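Local coordinates for transcobalamin-1 (Homo sapiens, PDB 4KKI), which binds vitamin B12 with femtomolar affinity and protects it from the acidic environment of the stomach, at residues A[250-255]-A[291-296]. Sequence-based numbering, arbitrary orientation.
Sequences ALFVSS and LPALMG
With chi1 at -80°, the CG of Phe252 lies anti to its own carbonyl carbon and beside its backbone N, and this sends the ring across to Ala293 and Gly296. Toward Ala293 O the ring presents its edge. Phe252 CE2 sits 3.3 Å from Ala293 O, which lies near the ring plane. Phe252 CZ is 3.6 Å from Ala293 O. The carbonyl oxygen therefore faces the C-H rim of the ring, an approach consistent with a weak electrostatic attraction; no hydrogen bond crosses this contact. Ala293 CB adds an apolar touch on Phe252 CE2 at 4.0 Å. Gly296 CA approaches Phe252 CE2 obliquely, at 3.9 Å. Ala293 lies in the last turn of helix 284-294. Gly296, with its positive phi of 75°, follows it as the C-prime residue of the Schellman motif that ends the helix. Gly296 N donates a hydrogen bond to Ala293 O, 2.9 Å. That oxygen thus meets a backbone N-H as well as the ring edge. Phe252 lies in the last turn of helix 244-252, so the contact joins the ends of two helices in the alpha6-alpha6 barrel of the N-terminal alpha domain. Thr298 and Cys265 also touch the Phe252 side chain. Bound cyanocobalamin lies about 12 Å from the Ala293 side chain.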
ATOM      1  N   ALA A 250      -3.182  -5.676  10.628  1.00 34.19           N
ATOM      2  CA  ALA A 250      -3.658  -7.039  10.424  1.00 38.02           C
ATOM      3  C   ALA A 250      -3.513  -7.879  11.691  1.00 43.41           C
ATOM      4  O   ALA A 250      -4.413  -8.639  12.045  1.00 38.93           O
ATOM      5  CB  ALA A 250      -2.921  -7.688   9.264  1.00 37.43           C
ATOM      6  N   LEU A 251      -2.382  -7.731  12.377  1.00 37.45           N
ATOM      7  CA  LEU A 251      -2.141  -8.470  13.611  1.00 34.89           C
ATOM      8  C   LEU A 251      -2.972  -7.924  14.773  1.00 45.89           C
ATOM      9  O   LEU A 251      -3.330  -8.668  15.688  1.00 41.58           O
ATOM     10  CB  LEU A 251      -0.650  -8.467  13.969  1.00 33.83           C
ATOM     11  CG  LEU A 251       0.289  -9.182  12.990  1.00 44.80           C
ATOM     12  CD1 LEU A 251       1.726  -9.104  13.475  1.00 48.45           C
ATOM     13  CD2 LEU A 251      -0.131 -10.633  12.786  1.00 43.06           C
ATOM     14  N   PHE A 252      -3.270  -6.627  14.731  1.00 39.53           N
ATOM     15  CA  PHE A 252      -4.130  -5.995  15.732  1.00 41.18           C
ATOM     16  C   PHE A 252      -5.493  -6.675  15.810  1.00 41.30           C
ATOM     17  O   PHE A 252      -6.024  -6.894  16.896  1.00 39.74           O
ATOM     18  CB  PHE A 252      -4.347  -4.509  15.415  1.00 38.40           C
ATOM     19  CG  PHE A 252      -3.209  -3.617  15.826  1.00 32.81           C
ATOM     20  CD1 PHE A 252      -2.086  -4.136  16.450  1.00 29.71           C
ATOM     21  CD2 PHE A 252      -3.273  -2.252  15.598  1.00 31.85           C
ATOM     22  CE1 PHE A 252      -1.045  -3.311  16.829  1.00 36.03           C
ATOM     23  CE2 PHE A 252      -2.237  -1.420  15.979  1.00 38.40           C
ATOM     24  CZ  PHE A 252      -1.120  -1.951  16.595  1.00 35.14           C
ATOM     25  N   VAL A 253      -6.052  -7.007  14.649  1.00 38.69           N
ATOM     26  CA  VAL A 253      -7.413  -7.525  14.583  1.00 39.98           C
ATOM     27  C   VAL A 253      -7.472  -9.049  14.514  1.00 45.87           C
ATOM     28  O   VAL A 253      -8.555  -9.627  14.418  1.00 35.51           O
ATOM     29  CB  VAL A 253      -8.174  -6.942  13.372  1.00 38.80           C
ATOM     30  CG1 VAL A 253      -8.106  -5.421  13.389  1.00 36.87           C
ATOM     31  CG2 VAL A 253      -7.610  -7.492  12.070  1.00 31.83           C
ATOM     32  N   SER A 254      -6.312  -9.698  14.566  1.00 38.04           N
ATOM     33  CA  SER A 254      -6.259 -11.150  14.421  1.00 45.54           C
ATOM     34  C   SER A 254      -5.497 -11.847  15.551  1.00 47.02           C
ATOM     35  O   SER A 254      -4.710 -12.764  15.310  1.00 46.21           O
ATOM     36  CB  SER A 254      -5.679 -11.531  13.053  1.00 44.20           C
ATOM     37  OG  SER A 254      -4.382 -10.991  12.870  1.00 57.20           O
ATOM     38  N   SER A 255      -5.755 -11.427  16.783  1.00 43.26           N
ATOM     39  CA  SER A 255      -5.109 -12.008  17.955  1.00 50.03           C
ATOM     40  C   SER A 255      -5.554 -13.442  18.216  1.00 57.69           C
ATOM     41  O   SER A 255      -5.004 -14.122  19.067  1.00 62.62           O
ATOM     42  CB  SER A 255      -5.383 -11.159  19.190  1.00 47.36           C
ATOM     43  OG  SER A 255      -5.942  -9.913  18.834  1.00 68.64           O
ATOM     44  N   LEU A 291       0.924   5.356   9.807  1.00 33.38           N
ATOM     45  CA  LEU A 291       0.367   6.150  10.905  1.00 31.51           C
ATOM     46  C   LEU A 291      -0.743   5.510  11.764  1.00 28.76           C
ATOM     47  O   LEU A 291      -0.651   5.545  12.991  1.00 41.64           O
ATOM     48  CB  LEU A 291      -0.071   7.537  10.406  1.00 32.64           C
ATOM     49  CG  LEU A 291      -0.687   8.462  11.457  1.00 37.58           C
ATOM     50  CD1 LEU A 291       0.336   8.804  12.534  1.00 25.90           C
ATOM     51  CD2 LEU A 291      -1.250   9.729  10.815  1.00 38.10           C
ATOM     52  N   PRO A 292      -1.796   4.942  11.134  1.00 34.60           N
ATOM     53  CA  PRO A 292      -2.914   4.434  11.947  1.00 37.25           C
ATOM     54  C   PRO A 292      -2.507   3.420  13.017  1.00 43.34           C
ATOM     55  O   PRO A 292      -2.926   3.546  14.170  1.00 38.83           O
ATOM     56  CB  PRO A 292      -3.820   3.766  10.910  1.00 34.59           C
ATOM     57  CG  PRO A 292      -3.550   4.515   9.655  1.00 36.76           C
ATOM     58  CD  PRO A 292      -2.080   4.819   9.691  1.00 30.85           C
ATOM     59  N   ALA A 293      -1.693   2.440  12.637  1.00 35.88           N
ATOM     60  CA  ALA A 293      -1.260   1.399  13.561  1.00 40.77           C
ATOM     61  C   ALA A 293      -0.484   1.971  14.742  1.00 34.06           C
ATOM     62  O   ALA A 293      -0.632   1.509  15.870  1.00 38.62           O
ATOM     63  CB  ALA A 293      -0.429   0.352  12.834  1.00 38.63           C
ATOM     64  N   LEU A 294       0.333   2.990  14.484  1.00 36.11           N
ATOM     65  CA  LEU A 294       1.141   3.602  15.538  1.00 40.39           C
ATOM     66  C   LEU A 294       0.266   4.286  16.586  1.00 44.51           C
ATOM     67  O   LEU A 294       0.720   4.589  17.690  1.00 41.81           O
ATOM     68  CB  LEU A 294       2.127   4.607  14.943  1.00 37.20           C
ATOM     69  CG  LEU A 294       3.031   4.068  13.834  1.00 41.43           C
ATOM     70  CD1 LEU A 294       3.936   5.167  13.302  1.00 35.41           C
ATOM     71  CD2 LEU A 294       3.847   2.887  14.329  1.00 46.05           C
ATOM     72  N   MET A 295      -0.990   4.524  16.226  1.00 41.86           N
ATOM     73  CA  MET A 295      -1.942   5.159  17.122  1.00 40.74           C
ATOM     74  C   MET A 295      -2.968   4.138  17.585  1.00 37.88           C
ATOM     75  O   MET A 295      -3.994   4.492  18.161  1.00 40.99           O
ATOM     76  CB  MET A 295      -2.652   6.308  16.409  1.00 42.08           C
ATOM     77  CG  MET A 295      -2.891   7.512  17.285  1.00 68.92           C
ATOM     78  SD  MET A 295      -1.455   8.589  17.291  1.00 84.26           S
ATOM     79  CE  MET A 295      -1.524   9.209  15.614  1.00 50.39           C
ATOM     80  N   GLY A 296      -2.687   2.867  17.314  1.00 37.04           N
ATOM     81  CA  GLY A 296      -3.545   1.781  17.755  1.00 33.85           C
ATOM     82  C   GLY A 296      -4.823   1.668  16.948  1.00 43.73           C
ATOM     83  O   GLY A 296      -5.837   1.170  17.436  1.00 41.99           O
TER